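Local structure of intradiol ring-cleavage dioxygenase (Streptomyces sp. SirexAA-E, 4ILV) at residues V71-K77 with F182-Q188; T80-F86 with G104-A110. The protein probably uses a bound iron(III) ion to cleave the aromatic ring of catechol-type compounds between the two hydroxyl-bearing carbons, as intradiol dioxygenases do. All blocks are in the same frame, centred on the assembly; numbering follows the deposited sequence.

Two four-stranded sheets pack face to face in this dioxygenase domain, and each contact joins neighbouring strands of one of them. Contact 1 links the ends of parallel strands 64-72 and 175-183 in the mixed sheet; contact 2 pairs the antiparallel strands 83-87 and 103-107 at one border of the other. Along the chain both segments of contact 2 fall between those of contact 1, and strand 83-87 directly follows strand 64-72. The centres of the two contacts lie about 14 Å apart, bridged by apolar side chains: Val71 CG2 meets Thr108 CG2 at 3.6 Å, and Val82 and Leu84 also pack on Val71. The two sheets thus share one hydrophobic interior.

Contact 1. Residues V71-K77 with F182-Q188; sequences VFGRACK and FVLDVAQ
Phe182 accepts the backbone N-H of Phe72 at its O (2.8 Å from Phe72 N), while its ring meets Val71 obliquely, CD1 to CG2. Val183 sits beside Phe72 on the other side of the sheet from Val71 and Phe182. Leu184 N returns a bond to Phe72 O at 2.9 Å, and its CD1 lies 3.7 Å from Val71 CG1. These rungs are the ladder of two parallel strands in the mixed sheet of a beta-sandwich domain; beyond them the loops stay paired. Asp185, centre of an inverse gamma turn, swings its carboxylate back with CG anti to the backbone N (chi1 -168°), and OD2 forms a salt bridge to Arg74 NE at 2.7 Å, the planes of the two groups 24° apart; the arginine is poorly ordered. Val186 O accepts from the backbone N of Arg74, 2.8 Å away, and Ala187 CB rests over one guanidinium face. Gln188 reaches the type I turn Gly73-Cys76 and the residue after it: OE1 accepts from Ala75 N at 2.8 Å, in the carbonyl plane on a lone pair, and from Lys77 N at 3.1 Å. Gln188 NE2 donates to Lys77 O (2.9 Å) from above that carbonyl's plane, fixing the amide's rotation.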
loop_
_atom_site.group_PDB
_atom_site.type_symbol
_atom_site.label_atom_id
_atom_site.label_comp_id
_atom_site.label_asym_id
_atom_site.label_seq_id
_atom_site.Cartn_x
_atom_site.Cartn_y
_atom_site.Cartn_z
ATOM N N VAL A 71 8.365 -0.723 8.799
ATOM C CA VAL A 71 9.399 -0.796 7.785
ATOM C C VAL A 71 10.705 -1.215 8.472
ATOM O O VAL A 71 11.182 -0.518 9.361
ATOM C CB VAL A 71 9.596 0.562 7.074
ATOM C CG1 VAL A 71 10.732 0.471 6.057
ATOM C CG2 VAL A 71 8.279 1.029 6.396
ATOM N N PHE A 72 11.275 -2.350 8.070
ATOM C CA PHE A 72 12.541 -2.802 8.655
ATOM C C PHE A 72 13.655 -2.635 7.647
ATOM O O PHE A 72 13.401 -2.582 6.445
ATOM C CB PHE A 72 12.460 -4.269 9.079
ATOM C CG PHE A 72 11.474 -4.530 10.191
ATOM C CD1 PHE A 72 11.821 -4.292 11.517
ATOM C CD2 PHE A 72 10.198 -5.004 9.909
ATOM C CE1 PHE A 72 10.909 -4.526 12.550
ATOM C CE2 PHE A 72 9.278 -5.250 10.926
ATOM C CZ PHE A 72 9.629 -5.013 12.249
ATOM N N GLY A 73 14.886 -2.542 8.144
ATOM C CA GLY A 73 16.058 -2.577 7.296
ATOM C C GLY A 73 16.700 -3.948 7.337
ATOM O O GLY A 73 16.081 -4.906 7.789
ATOM N N ARG A 74 17.952 -4.027 6.890
ATOM C CA ARG A 74 18.668 -5.292 6.724
ATOM C C ARG A 74 18.876 -6.088 8.011
ATOM O O ARG A 74 19.091 -7.302 7.961
ATOM C CB ARG A 74 20.045 -5.048 6.089
ATOM C CG ARG A 74 20.057 -4.964 4.569
ATOM C CD ARG A 74 21.485 -5.057 4.022
ATOM N NE ARG A 74 21.725 -4.107 2.933
ATOM C CZ ARG A 74 22.841 -4.052 2.208
ATOM N NH1 ARG A 74 23.829 -4.910 2.435
ATOM N NH2 ARG A 74 22.965 -3.146 1.244
ATOM N N ALA A 75 18.859 -5.423 9.158
ATOM C CA ALA A 75 19.108 -6.145 10.404
ATOM C C ALA A 75 17.843 -6.374 11.224
ATOM O O ALA A 75 17.931 -6.593 12.430
ATOM C CB ALA A 75 20.155 -5.445 11.232
ATOM N N CYS A 76 16.681 -6.318 10.570
ATOM C CA CYS A 76 15.392 -6.496 11.244
ATOM C C CYS A 76 15.149 -5.404 12.292
ATOM O O CYS A 76 14.456 -5.623 13.280
ATOM C CB CYS A 76 15.293 -7.886 11.916
ATOM S SG CYS A 76 15.226 -9.334 10.826
ATOM N N LYS A 77 15.711 -4.223 12.082
ATOM C CA LYS A 77 15.461 -3.136 13.006
ATOM C C LYS A 77 14.606 -2.083 12.313
ATOM O O LYS A 77 14.743 -1.867 11.112
ATOM C CB LYS A 77 16.778 -2.544 13.513
ATOM C CG LYS A 77 17.480 -3.430 14.532
ATOM C CD LYS A 77 18.575 -2.684 15.283
ATOM C CE LYS A 77 19.948 -2.919 14.664
ATOM N NZ LYS A 77 21.041 -2.242 15.427
ATOM N N PHE A 182 7.325 -4.042 5.552
ATOM C CA PHE A 182 8.305 -3.859 4.487
ATOM C C PHE A 182 9.693 -4.197 5.025
ATOM O O PHE A 182 9.998 -3.935 6.192
ATOM C CB PHE A 182 8.335 -2.412 3.991
ATOM C CG PHE A 182 7.042 -1.943 3.366
ATOM C CD1 PHE A 182 5.977 -1.540 4.156
ATOM C CD2 PHE A 182 6.913 -1.870 1.988
ATOM C CE1 PHE A 182 4.792 -1.087 3.574
ATOM C CE2 PHE A 182 5.726 -1.415 1.400
ATOM C CZ PHE A 182 4.671 -1.031 2.195
ATOM N N VAL A 183 10.528 -4.777 4.170
ATOM C CA VAL A 183 11.949 -4.925 4.468
ATOM C C VAL A 183 12.710 -4.295 3.305
ATOM O O VAL A 183 12.594 -4.749 2.168
ATOM C CB VAL A 183 12.333 -6.392 4.626
ATOM C CG1 VAL A 183 13.840 -6.525 4.884
ATOM C CG2 VAL A 183 11.561 -6.999 5.770
ATOM N N LEU A 184 13.431 -3.216 3.585
ATOM C CA LEU A 184 14.182 -2.500 2.569
ATOM C C LEU A 184 15.670 -2.815 2.670
ATOM O O LEU A 184 16.190 -3.062 3.760
ATOM C CB LEU A 184 13.997 -0.995 2.737
ATOM C CG LEU A 184 12.564 -0.480 2.768
ATOM C CD1 LEU A 184 12.570 1.034 2.933
ATOM C CD2 LEU A 184 11.832 -0.896 1.515
ATOM N N ASP A 185 16.349 -2.760 1.530
ATOM C CA ASP A 185 17.781 -3.025 1.456
ATOM C C ASP A 185 18.587 -1.838 2.006
ATOM O O ASP A 185 19.188 -1.067 1.252
ATOM C CB ASP A 185 18.172 -3.338 0.010
ATOM C CG ASP A 185 19.571 -3.898 -0.111
ATOM O OD1 ASP A 185 20.170 -3.760 -1.201
ATOM O OD2 ASP A 185 20.063 -4.483 0.881
ATOM N N VAL A 186 18.584 -1.712 3.333
ATOM C CA VAL A 186 19.257 -0.632 4.047
ATOM C C VAL A 186 20.098 -1.225 5.168
ATOM O O VAL A 186 19.561 -1.814 6.106
ATOM C CB VAL A 186 18.231 0.345 4.660
ATOM C CG1 VAL A 186 18.919 1.366 5.556
ATOM C CG2 VAL A 186 17.412 1.018 3.566
ATOM N N ALA A 187 21.414 -1.036 5.088
ATOM C CA ALA A 187 22.351 -1.638 6.039
ATOM C C ALA A 187 22.169 -1.134 7.467
ATOM O O ALA A 187 21.945 0.059 7.698
ATOM C CB ALA A 187 23.785 -1.415 5.573
ATOM N N GLN A 188 22.254 -2.061 8.422
ATOM C CA GLN A 188 22.080 -1.739 9.835
ATOM C C GLN A 188 23.140 -2.437 10.699
ATOM O O GLN A 188 23.313 -2.115 11.874
ATOM C CB GLN A 188 20.670 -2.127 10.303
ATOM C CG GLN A 188 19.512 -1.421 9.584
ATOM C CD GLN A 188 18.150 -1.843 10.134
ATOM O OE1 GLN A 188 17.760 -3.009 10.040
ATOM N NE2 GLN A 188 17.437 -0.897 10.735
#

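Contact 2. Residues T80-F86 with G104-A110; sequences TGVLLDF and GHQFTGA
Leu84 and Gln106 form a hydrogen-bonded pair at the middle of an antiparallel ladder whose short strands run at 163° to each other, and Leu84 N meets Gln106 O at 2.8 Å with an almost straight N-H. On the face of the sheet that carries Leu83, His105 and Phe107, Leu83 CD2 lies over the Phe107 ring, 4.0 Å from its centroid, in a CH-pi contact, and the same methyl touches His105 CD2 at 3.7 Å. Asp85 OD1 passes His105 CB, the carboxylate nearly perpendicular to the imidazole; Asp85 OD1 and His105 ND1 are both hydrogen-bonded to Ser49 OG. On the face turned into the sandwich, Gln106 NE2 lies 3.8 Å from Phe86 CE2, the amide and ring planes 65° apart, and bonds Thr115 O of the facing sheet. Beyond the strands, backbone bonds from Thr108 N to Val82 O and from Gly81 N to Thr108 O continue the pairing. Chi1 of 56° places Thr108 OG1 between its own N and carbonyl carbon, where it accepts from Val82 N at 2.9 Å and also bonds Leu79 O. Thr108 CG2 packs on Leu84 CD1 at 4.1 Å. A valine in place of Thr108 would probably leave Val82 N and Leu79 O without this hydroxyl partner. The buried hydroxyl, accepting from one main-chain group and donating to another, thus adds to those backbone bonds while its methyl stays in the apolar interior.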
loop_
_atom_site.group_PDB
_atom_site.type_symbol
_atom_site.label_atom_id
_atom_site.label_comp_id
_atom_site.label_asym_id
_atom_site.label_seq_id
_atom_site.Cartn_x
_atom_site.Cartn_y
_atom_site.Cartn_z
ATOM N N THR A 80 13.330 4.659 10.583
ATOM C CA THR A 80 12.626 5.903 10.843
ATOM C C THR A 80 12.723 6.838 9.624
ATOM O O THR A 80 13.676 6.773 8.848
ATOM C CB THR A 80 13.187 6.582 12.116
ATOM O OG1 THR A 80 12.278 7.586 12.577
ATOM C CG2 THR A 80 14.552 7.197 11.847
ATOM N N GLY A 81 11.713 7.681 9.432
ATOM C CA GLY A 81 11.737 8.649 8.351
ATOM C C GLY A 81 11.607 8.065 6.951
ATOM O O GLY A 81 11.968 8.706 5.966
ATOM N N VAL A 82 11.087 6.851 6.844
ATOM C CA VAL A 82 10.872 6.274 5.523
ATOM C C VAL A 82 9.635 6.888 4.898
ATOM O O VAL A 82 8.591 6.948 5.538
ATOM C CB VAL A 82 10.697 4.758 5.586
ATOM C CG1 VAL A 82 10.394 4.193 4.190
ATOM C CG2 VAL A 82 11.944 4.109 6.205
ATOM N N LEU A 83 9.759 7.337 3.649
ATOM C CA LEU A 83 8.617 7.842 2.880
ATOM C C LEU A 83 7.798 6.682 2.293
ATOM O O LEU A 83 8.332 5.827 1.590
ATOM C CB LEU A 83 9.118 8.780 1.775
ATOM C CG LEU A 83 8.181 9.445 0.750
ATOM C CD1 LEU A 83 7.749 8.533 -0.393
ATOM C CD2 LEU A 83 6.978 10.066 1.442
ATOM N N LEU A 84 6.503 6.645 2.609
ATOM C CA LEU A 84 5.574 5.703 1.997
ATOM C C LEU A 84 4.473 6.466 1.247
ATOM O O LEU A 84 3.726 7.219 1.850
ATOM C CB LEU A 84 4.944 4.807 3.058
ATOM C CG LEU A 84 5.944 3.901 3.788
ATOM C CD1 LEU A 84 5.283 3.283 4.996
ATOM C CD2 LEU A 84 6.423 2.815 2.835
ATOM N N ASP A 85 4.391 6.261 -0.057
ATOM C CA ASP A 85 3.482 7.006 -0.916
ATOM C C ASP A 85 2.509 6.010 -1.527
ATOM O O ASP A 85 2.889 5.218 -2.385
ATOM C CB ASP A 85 4.300 7.721 -1.995
ATOM C CG ASP A 85 3.465 8.683 -2.862
ATOM O OD1 ASP A 85 2.320 9.017 -2.484
ATOM O OD2 ASP A 85 3.977 9.119 -3.921
ATOM N N PHE A 86 1.260 6.039 -1.067
ATOM C CA PHE A 86 0.255 5.064 -1.486
ATOM C C PHE A 86 -0.676 5.638 -2.556
ATOM O O PHE A 86 -1.011 6.821 -2.526
ATOM C CB PHE A 86 -0.603 4.646 -0.288
ATOM C CG PHE A 86 0.118 3.809 0.749
ATOM C CD1 PHE A 86 0.217 2.438 0.591
ATOM C CD2 PHE A 86 0.637 4.384 1.895
ATOM C CE1 PHE A 86 0.832 1.657 1.549
ATOM C CE2 PHE A 86 1.260 3.611 2.867
ATOM C CZ PHE A 86 1.360 2.250 2.695
ATOM N N GLY A 104 -1.995 9.470 -1.221
ATOM C CA GLY A 104 -1.488 10.131 -0.030
ATOM C C GLY A 104 -0.202 9.489 0.472
ATOM O O GLY A 104 -0.039 8.280 0.364
ATOM N N HIS A 105 0.705 10.294 1.023
ATOM C CA HIS A 105 1.969 9.766 1.531
ATOM C C HIS A 105 2.182 10.090 3.002
ATOM O O HIS A 105 1.519 10.978 3.565
ATOM C CB HIS A 105 3.155 10.287 0.709
ATOM C CG HIS A 105 3.439 11.748 0.901
ATOM N ND1 HIS A 105 2.976 12.719 0.035
ATOM C CD2 HIS A 105 4.158 12.398 1.845
ATOM C CE1 HIS A 105 3.385 13.906 0.452
ATOM N NE2 HIS A 105 4.102 13.736 1.549
ATOM N N GLN A 106 3.139 9.383 3.602
ATOM C CA GLN A 106 3.460 9.535 5.016
ATOM C C GLN A 106 4.902 9.123 5.275
ATOM O O GLN A 106 5.556 8.546 4.410
ATOM C CB GLN A 106 2.535 8.669 5.868
ATOM C CG GLN A 106 2.694 7.168 5.606
ATOM C CD GLN A 106 1.687 6.338 6.362
ATOM O OE1 GLN A 106 1.933 5.924 7.496
ATOM N NE2 GLN A 106 0.542 6.074 5.733
ATOM N N PHE A 107 5.389 9.428 6.475
ATOM C CA PHE A 107 6.737 9.057 6.897
ATOM C C PHE A 107 6.664 8.179 8.134
ATOM O O PHE A 107 5.807 8.393 9.001
ATOM C CB PHE A 107 7.570 10.305 7.199
ATOM C CG PHE A 107 7.831 11.152 5.994
ATOM C CD1 PHE A 107 9.005 11.008 5.270
ATOM C CD2 PHE A 107 6.892 12.076 5.565
ATOM C CE1 PHE A 107 9.248 11.784 4.145
ATOM C CE2 PHE A 107 7.127 12.852 4.440
ATOM C CZ PHE A 107 8.311 12.704 3.733
ATOM N N THR A 108 7.533 7.172 8.215
ATOM C CA THR A 108 7.516 6.305 9.385
ATOM C C THR A 108 8.043 7.057 10.590
ATOM O O THR A 108 8.986 7.851 10.481
ATOM C CB THR A 108 8.344 5.013 9.199
ATOM O OG1 THR A 108 9.689 5.348 8.837
ATOM C CG2 THR A 108 7.729 4.110 8.159
ATOM N N GLY A 109 7.446 6.793 11.748
ATOM C CA GLY A 109 7.887 7.429 12.973
ATOM C C GLY A 109 9.088 6.753 13.606
ATOM O O GLY A 109 9.768 5.930 12.984
ATOM N N ALA A 110 9.348 7.114 14.857
ATOM C CA ALA A 110 10.472 6.571 15.599
ATOM C C ALA A 110 10.408 5.050 15.690
ATOM O O ALA A 110 11.429 4.373 15.614
ATOM C CB ALA A 110 10.520 7.182 16.986
#